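Two structures of alpha-glucosidase YIHQ from Escherichia coli compared at one contact. The protein hydrolyses sulfoquinovosyl diacylglycerides and simple sulfoquinovosides such as sulfoquinovosyl glycerol, releasing sulfoquinovose for sulfoglycolysis. Structure 1 is PDB 5AED (chain A, 1.91 Å), residues T150-V155 and A404-Y409; structure 2 is PDB 5OHT (chain B, 1.87 Å), residues T150-V155 and A404-Y409. Both blocks share one frame: the second was fitted to the first on N, CA, C and O of the twelve residues, RMSD 0.42 Å. Numbering follows each deposited sequence.

Structure 1 (5AED); sequences TSEQGV and ADFGEY. With CA (calcium ion), chain C.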
loop_
_atom_site.group_PDB
_atom_site.type_symbol
_atom_site.label_atom_id
_atom_site.label_comp_id
_atom_site.label_asym_id
_atom_site.label_seq_id
_atom_site.Cartn_x
_atom_site.Cartn_y
_atom_site.Cartn_z
ATOM N N THR A 150 4.528 -9.623 -4.476
ATOM C CA THR A 150 3.893 -8.451 -5.117
ATOM C C THR A 150 3.391 -8.810 -6.526
ATOM O O THR A 150 4.059 -9.541 -7.310
ATOM C CB THR A 150 4.765 -7.181 -5.123
ATOM O OG1 THR A 150 4.006 -6.079 -5.569
ATOM C CG2 THR A 150 5.984 -7.274 -6.016
ATOM N N SER A 151 2.181 -8.359 -6.837
ATOM C CA SER A 151 1.597 -8.702 -8.110
ATOM C C SER A 151 0.556 -7.719 -8.500
ATOM O O SER A 151 0.201 -6.833 -7.728
ATOM C CB SER A 151 0.997 -10.170 -8.025
ATOM O OG SER A 151 -0.267 -10.193 -7.422
ATOM N N GLU A 152 -0.035 -7.891 -9.682
ATOM C CA GLU A 152 -1.340 -7.262 -9.872
ATOM C C GLU A 152 -2.304 -7.650 -8.759
ATOM O O GLU A 152 -2.205 -8.741 -8.159
ATOM C CB GLU A 152 -1.955 -7.507 -11.265
ATOM C CG GLU A 152 -1.099 -7.060 -12.434
ATOM C CD GLU A 152 -0.385 -5.694 -12.283
ATOM O OE1 GLU A 152 -1.008 -4.679 -11.885
ATOM O OE2 GLU A 152 0.834 -5.665 -12.539
ATOM N N GLN A 153 -3.195 -6.697 -8.456
ATOM C CA GLN A 153 -4.029 -6.703 -7.291
ATOM C C GLN A 153 -5.325 -7.533 -7.549
ATOM O O GLN A 153 -5.937 -8.032 -6.612
ATOM C CB GLN A 153 -4.322 -5.223 -6.915
ATOM C CG GLN A 153 -5.035 -4.995 -5.588
ATOM C CD GLN A 153 -6.467 -4.533 -5.769
ATOM O OE1 GLN A 153 -7.036 -4.552 -6.858
ATOM N NE2 GLN A 153 -7.040 -4.098 -4.709
ATOM N N GLY A 154 -5.702 -7.683 -8.814
ATOM C CA GLY A 154 -6.904 -8.468 -9.177
ATOM C C GLY A 154 -8.043 -7.576 -9.592
ATOM O O GLY A 154 -8.107 -6.405 -9.226
ATOM N N VAL A 155 -8.928 -8.130 -10.371
ATOM C CA VAL A 155 -10.136 -7.438 -10.834
ATOM C C VAL A 155 -11.279 -8.333 -10.356
ATOM O O VAL A 155 -11.492 -9.436 -10.964
ATOM C CB VAL A 155 -10.155 -7.326 -12.376
ATOM C CG1 VAL A 155 -11.455 -6.730 -12.831
ATOM C CG2 VAL A 155 -9.007 -6.457 -12.881
ATOM N N ALA A 404 3.728 7.874 -9.590
ATOM C CA ALA A 404 4.850 7.017 -9.862
ATOM C C ALA A 404 4.259 5.591 -9.767
ATOM O O ALA A 404 4.103 5.007 -8.653
ATOM C CB ALA A 404 5.972 7.297 -8.849
ATOM N N ASP A 405 3.906 5.064 -10.928
ATOM C CA ASP A 405 3.192 3.794 -11.067
ATOM C C ASP A 405 4.123 2.601 -11.175
ATOM O O ASP A 405 5.345 2.732 -11.299
ATOM C CB ASP A 405 2.319 3.885 -12.323
ATOM C CG ASP A 405 1.115 2.949 -12.333
ATOM O OD1 ASP A 405 0.830 2.247 -11.338
ATOM O OD2 ASP A 405 0.416 2.994 -13.363
ATOM N N PHE A 406 3.508 1.413 -11.067
ATOM C CA PHE A 406 4.152 0.106 -11.209
ATOM C C PHE A 406 5.188 -0.121 -10.104
ATOM O O PHE A 406 5.163 0.586 -9.060
ATOM C CB PHE A 406 4.665 -0.098 -12.667
ATOM C CG PHE A 406 3.567 -0.411 -13.660
ATOM C CD1 PHE A 406 3.184 -1.742 -13.906
ATOM C CD2 PHE A 406 2.932 0.576 -14.335
ATOM C CE1 PHE A 406 2.154 -2.040 -14.794
ATOM C CE2 PHE A 406 1.901 0.299 -15.223
ATOM C CZ PHE A 406 1.509 -1.012 -15.462
ATOM N N GLY A 407 6.065 -1.107 -10.292
ATOM C CA GLY A 407 6.921 -1.619 -9.221
ATOM C C GLY A 407 6.639 -3.095 -8.940
ATOM O O GLY A 407 7.527 -3.792 -8.470
ATOM N N GLU A 408 5.424 -3.575 -9.246
ATOM C CA GLU A 408 4.958 -4.902 -8.817
ATOM C C GLU A 408 5.157 -6.009 -9.859
ATOM O O GLU A 408 4.798 -7.189 -9.612
ATOM C CB GLU A 408 3.449 -4.832 -8.443
ATOM C CG GLU A 408 2.473 -4.855 -9.606
ATOM C CD GLU A 408 2.296 -3.503 -10.287
ATOM O OE1 GLU A 408 2.900 -2.527 -9.827
ATOM O OE2 GLU A 408 1.547 -3.420 -11.294
ATOM N N TYR A 409 5.688 -5.639 -11.032
ATOM C CA TYR A 409 5.881 -6.585 -12.108
ATOM C C TYR A 409 7.285 -6.466 -12.707
ATOM O O TYR A 409 7.461 -6.180 -13.901
ATOM C CB TYR A 409 4.734 -6.489 -13.171
ATOM C CG TYR A 409 4.863 -7.458 -14.342
ATOM C CD1 TYR A 409 5.331 -8.784 -14.151
ATOM C CD2 TYR A 409 4.506 -7.059 -15.656
ATOM C CE1 TYR A 409 5.448 -9.669 -15.206
ATOM C CE2 TYR A 409 4.609 -7.947 -16.719
ATOM C CZ TYR A 409 5.089 -9.246 -16.485
ATOM O OH TYR A 409 5.194 -10.135 -17.505
HETATM CA CA CA C . -8.636 -4.222 -8.466
HETATM O O HOH W 1 -10.004 -3.631 -10.261
#

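Structure 2 (5OHT); sequences TSEQGV and ADFGEY. With CA (calcium ion), chain D; 9VH ([(3~{S},4~{R},5~{R})-4,5-bis(oxidanyl)piperidin-3-yl]methanesulfonic acid), chain E.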
loop_
_atom_site.group_PDB
_atom_site.type_symbol
_atom_site.label_atom_id
_atom_site.label_comp_id
_atom_site.label_asym_id
_atom_site.label_seq_id
_atom_site.Cartn_x
_atom_site.Cartn_y
_atom_site.Cartn_z
ATOM N N THR B 150 4.412 -9.229 -4.236
ATOM C CA THR B 150 3.809 -8.079 -4.930
ATOM C C THR B 150 3.374 -8.507 -6.340
ATOM O O THR B 150 4.113 -9.208 -7.057
ATOM C CB THR B 150 4.713 -6.819 -4.964
ATOM O OG1 THR B 150 4.014 -5.705 -5.560
ATOM C CG2 THR B 150 6.012 -7.032 -5.727
ATOM N N SER B 151 2.182 -8.116 -6.720
ATOM C CA SER B 151 1.685 -8.389 -8.092
ATOM C C SER B 151 0.584 -7.420 -8.478
ATOM O O SER B 151 0.182 -6.548 -7.690
ATOM C CB SER B 151 1.125 -9.844 -8.196
ATOM O OG SER B 151 -0.104 -10.021 -7.457
ATOM N N GLU B 152 0.026 -7.597 -9.690
ATOM C CA GLU B 152 -1.274 -7.034 -9.974
ATOM C C GLU B 152 -2.243 -7.449 -8.843
ATOM O O GLU B 152 -2.155 -8.579 -8.301
ATOM C CB GLU B 152 -1.789 -7.495 -11.343
ATOM C CG GLU B 152 -1.272 -6.615 -12.446
ATOM C CD GLU B 152 -1.901 -5.193 -12.482
ATOM O OE1 GLU B 152 -2.895 -4.903 -11.752
ATOM O OE2 GLU B 152 -1.364 -4.361 -13.262
ATOM N N GLN B 153 -3.186 -6.576 -8.555
ATOM C CA GLN B 153 -4.038 -6.697 -7.304
ATOM C C GLN B 153 -5.317 -7.484 -7.480
ATOM O O GLN B 153 -5.979 -7.882 -6.514
ATOM C CB GLN B 153 -4.273 -5.259 -6.759
ATOM C CG GLN B 153 -5.073 -5.086 -5.464
ATOM C CD GLN B 153 -6.475 -4.563 -5.665
ATOM O OE1 GLN B 153 -7.004 -4.546 -6.802
ATOM N NE2 GLN B 153 -7.110 -4.139 -4.571
ATOM N N GLY B 154 -5.661 -7.741 -8.742
ATOM C CA GLY B 154 -6.820 -8.490 -9.135
ATOM C C GLY B 154 -8.003 -7.606 -9.618
ATOM O O GLY B 154 -8.193 -6.455 -9.144
ATOM N N VAL B 155 -8.825 -8.173 -10.502
ATOM C CA VAL B 155 -10.072 -7.527 -10.952
ATOM C C VAL B 155 -11.224 -8.378 -10.427
ATOM O O VAL B 155 -11.479 -9.516 -10.917
ATOM C CB VAL B 155 -10.144 -7.447 -12.479
ATOM C CG1 VAL B 155 -11.496 -6.918 -12.956
ATOM C CG2 VAL B 155 -8.976 -6.676 -13.001
ATOM N N ALA B 404 3.576 8.053 -9.497
ATOM C CA ALA B 404 4.711 7.195 -9.675
ATOM C C ALA B 404 4.246 5.723 -9.545
ATOM O O ALA B 404 4.094 5.157 -8.445
ATOM C CB ALA B 404 5.785 7.552 -8.660
ATOM N N ASP B 405 3.943 5.139 -10.704
ATOM C CA ASP B 405 3.142 3.923 -10.822
ATOM C C ASP B 405 3.944 2.636 -10.895
ATOM O O ASP B 405 5.155 2.665 -11.067
ATOM C CB ASP B 405 2.289 4.116 -12.081
ATOM C CG ASP B 405 1.084 3.215 -12.189
ATOM O OD1 ASP B 405 0.685 2.537 -11.247
ATOM O OD2 ASP B 405 0.513 3.200 -13.280
ATOM N N PHE B 406 3.257 1.500 -10.805
ATOM C CA PHE B 406 3.835 0.149 -10.980
ATOM C C PHE B 406 4.970 -0.150 -9.969
ATOM O O PHE B 406 5.009 0.443 -8.899
ATOM C CB PHE B 406 4.275 -0.104 -12.463
ATOM C CG PHE B 406 3.110 -0.226 -13.411
ATOM C CD1 PHE B 406 2.501 -1.482 -13.635
ATOM C CD2 PHE B 406 2.657 0.865 -14.133
ATOM C CE1 PHE B 406 1.454 -1.604 -14.527
ATOM C CE2 PHE B 406 1.598 0.744 -15.061
ATOM C CZ PHE B 406 0.985 -0.472 -15.234
ATOM N N GLY B 407 5.879 -1.047 -10.314
ATOM C CA GLY B 407 6.769 -1.718 -9.386
ATOM C C GLY B 407 6.574 -3.188 -9.090
ATOM O O GLY B 407 7.379 -3.739 -8.367
ATOM N N GLU B 408 5.531 -3.815 -9.633
ATOM C CA GLU B 408 5.108 -5.168 -9.248
ATOM C C GLU B 408 5.447 -6.240 -10.291
ATOM O O GLU B 408 5.137 -7.440 -10.062
ATOM C CB GLU B 408 3.554 -5.228 -9.054
ATOM C CG GLU B 408 2.909 -4.085 -8.281
ATOM C CD GLU B 408 2.572 -2.854 -9.131
ATOM O OE1 GLU B 408 1.916 -1.930 -8.604
ATOM O OE2 GLU B 408 2.893 -2.846 -10.372
ATOM N N TYR B 409 5.970 -5.837 -11.462
ATOM C CA TYR B 409 6.062 -6.741 -12.650
ATOM C C TYR B 409 7.454 -7.415 -12.885
ATOM O O TYR B 409 7.673 -7.914 -13.971
ATOM C CB TYR B 409 5.720 -5.950 -13.940
ATOM C CG TYR B 409 4.222 -5.751 -14.288
ATOM C CD1 TYR B 409 3.344 -5.160 -13.368
ATOM C CD2 TYR B 409 3.723 -6.074 -15.547
ATOM C CE1 TYR B 409 2.002 -4.961 -13.643
ATOM C CE2 TYR B 409 2.373 -5.855 -15.877
ATOM C CZ TYR B 409 1.521 -5.288 -14.955
ATOM O OH TYR B 409 0.211 -5.027 -15.290
HETATM CA CA CA D . -8.556 -4.204 -8.555
HETATM O O1 9VH E . -2.736 2.615 -18.745
HETATM S S1 9VH E . -1.479 3.000 -18.191
HETATM O O2 9VH E . -0.534 3.724 -18.958
HETATM O O3 9VH E . -0.736 1.782 -17.731
HETATM C C1 9VH E . -1.739 3.983 -16.727
HETATM C C2 9VH E . -2.743 3.444 -15.691
HETATM C C3 9VH E . -2.289 2.142 -15.048
HETATM N N1 9VH E . -1.866 2.159 -13.634
HETATM C C4 9VH E . -2.873 2.754 -12.740
HETATM C C5 9VH E . -3.811 3.762 -13.414
HETATM O O4 9VH E . -4.235 4.743 -12.489
HETATM C C6 9VH E . -3.161 4.456 -14.611
HETATM O O5 9VH E . -4.118 5.362 -15.164
HETATM O O HOH W 2 -6.727 -4.247 -10.065
HETATM O O HOH W 3 -9.842 -3.562 -10.586
#

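Structure 1 (5AED)
E408 OE2 forms a salt bridge to R455, which forms a second one to E152 OE1; E152 OE2 lies 2.7 Å from E408 OE2. The long glutamate chains let both carboxylates reach the one arginine, their planes 69° apart. CG of E408, an active-site residue by similarity, lies between its backbone N and carbonyl carbon (chi1 80°), and the chain bends again at chi2. Nearer its backbone, E408 CB packs on T150 OG1 at 3.2 Å, whose strongest polar partner is F181, and E408 CG on S151 O at 3.5 Å. S151 OG hydrogen-bonds E152 O at 2.5 Å. E152 OE2 lies 4.5 Å from F406 CE1 and 4.0 Å from Y409 CB. The Y409 ring leads away from E152. G154 O binds calcium at 2.4 Å, with D472 and D481 among the other ligands; at G154's backbone angles a CB would clash with the preceding carbonyl O. The contact joins the loop after strand 145-148 to the loop after TIM-barrel strand 401-404, which carries the nucleophile D405; D405 OD2 hydrogen-bonds Y333.

Structure 2 (5OHT)
Y409 OH donates a 2.7 Å hydrogen bond to E152 OE2, meeting that oxygen on its anti side, 15° out of the carboxylate plane. Tyrosine suits this place because its hydroxyl, ending a long rigid ring, reaches the acid; ring and carboxylate stand 81° apart. E408, an active-site residue by similarity, meets E152 through its stem, E408 CB lying 4.3 Å from E152 N. Its CG is anti to the carbonyl carbon (chi1 -44°), the chain bends at chi2, and OE1 makes a salt bridge to R455. E408 CB packs on T150 OG1 at 3.6 Å, which hydrogen-bonds F181 O, and E408 CG on S151 O at 3.7 Å. S151 OG hydrogen-bonds E152 O at 2.6 Å. E152 OE2 lies 4.1 Å from F406 CE1. G154 O binds calcium at 2.4 Å, with D472 and D481 among the other ligands; at G154's backbone angles a CB would clash with the preceding carbonyl O. The nucleophile D405 accepts a 2.6 Å hydrogen bond at OD2 from N1 of the aza-sugar inhibitor, and D405 OD2 also hydrogen-bonds Y333; the sulfonate O3 approaches F406.

Structure 1 against structure 2
A hydrogen bond from Y409(B) OH to E152(B) OE2, 2.7 Å long, has no equivalent in structure 1, where Y409(A) OH and E152(A) OE2 are 8.0 Å apart. The close approach of two acids is found in structure 1 alone: E152(A) OE2 and E408(A) OE2 meet at 2.7 Å, whereas E152(B) OE2 and E408(B) OE2 are 5.4 Å apart at the closest. E152 OE2 is thus close to a carboxylate oxygen in E152(A) and to a hydroxyl in E152(B). The hydrogen bond from S151(A) OG to E152(A) O is kept between S151(B) and E152(B).

In the packing, CG is anti to the backbone N in Y409(A) but anti to the carbonyl carbon in Y409(B), and the OH atoms stand 7.5 Å apart after superposition. Y409(B) CE1 touches F406(B) CE1 at 3.5 Å; Y409(A) CB stays 5.0 Å from F406(A) CD1 at the closest. The carbonyl O atoms of Y409(A) and Y409(B) stand 1.7 Å apart after superposition. The flat ends of E152(A) and E152(B) differ by about 39°, their CD atoms 1.6 Å apart after superposition, yet both touch F406(A) or F406(B). E408(A) and E408(B) differ in chi1, 80° against -44°, and chi2, -81° against 85°, their CD atoms 1.4 Å apart after superposition; the touches on T150(A), S151(A), F406(A) and their counterparts persist. T150(A), D405(A) and their counterparts keep their places. The inhibitor, modelled in structure 2 alone, touches D405(B) and F406(B).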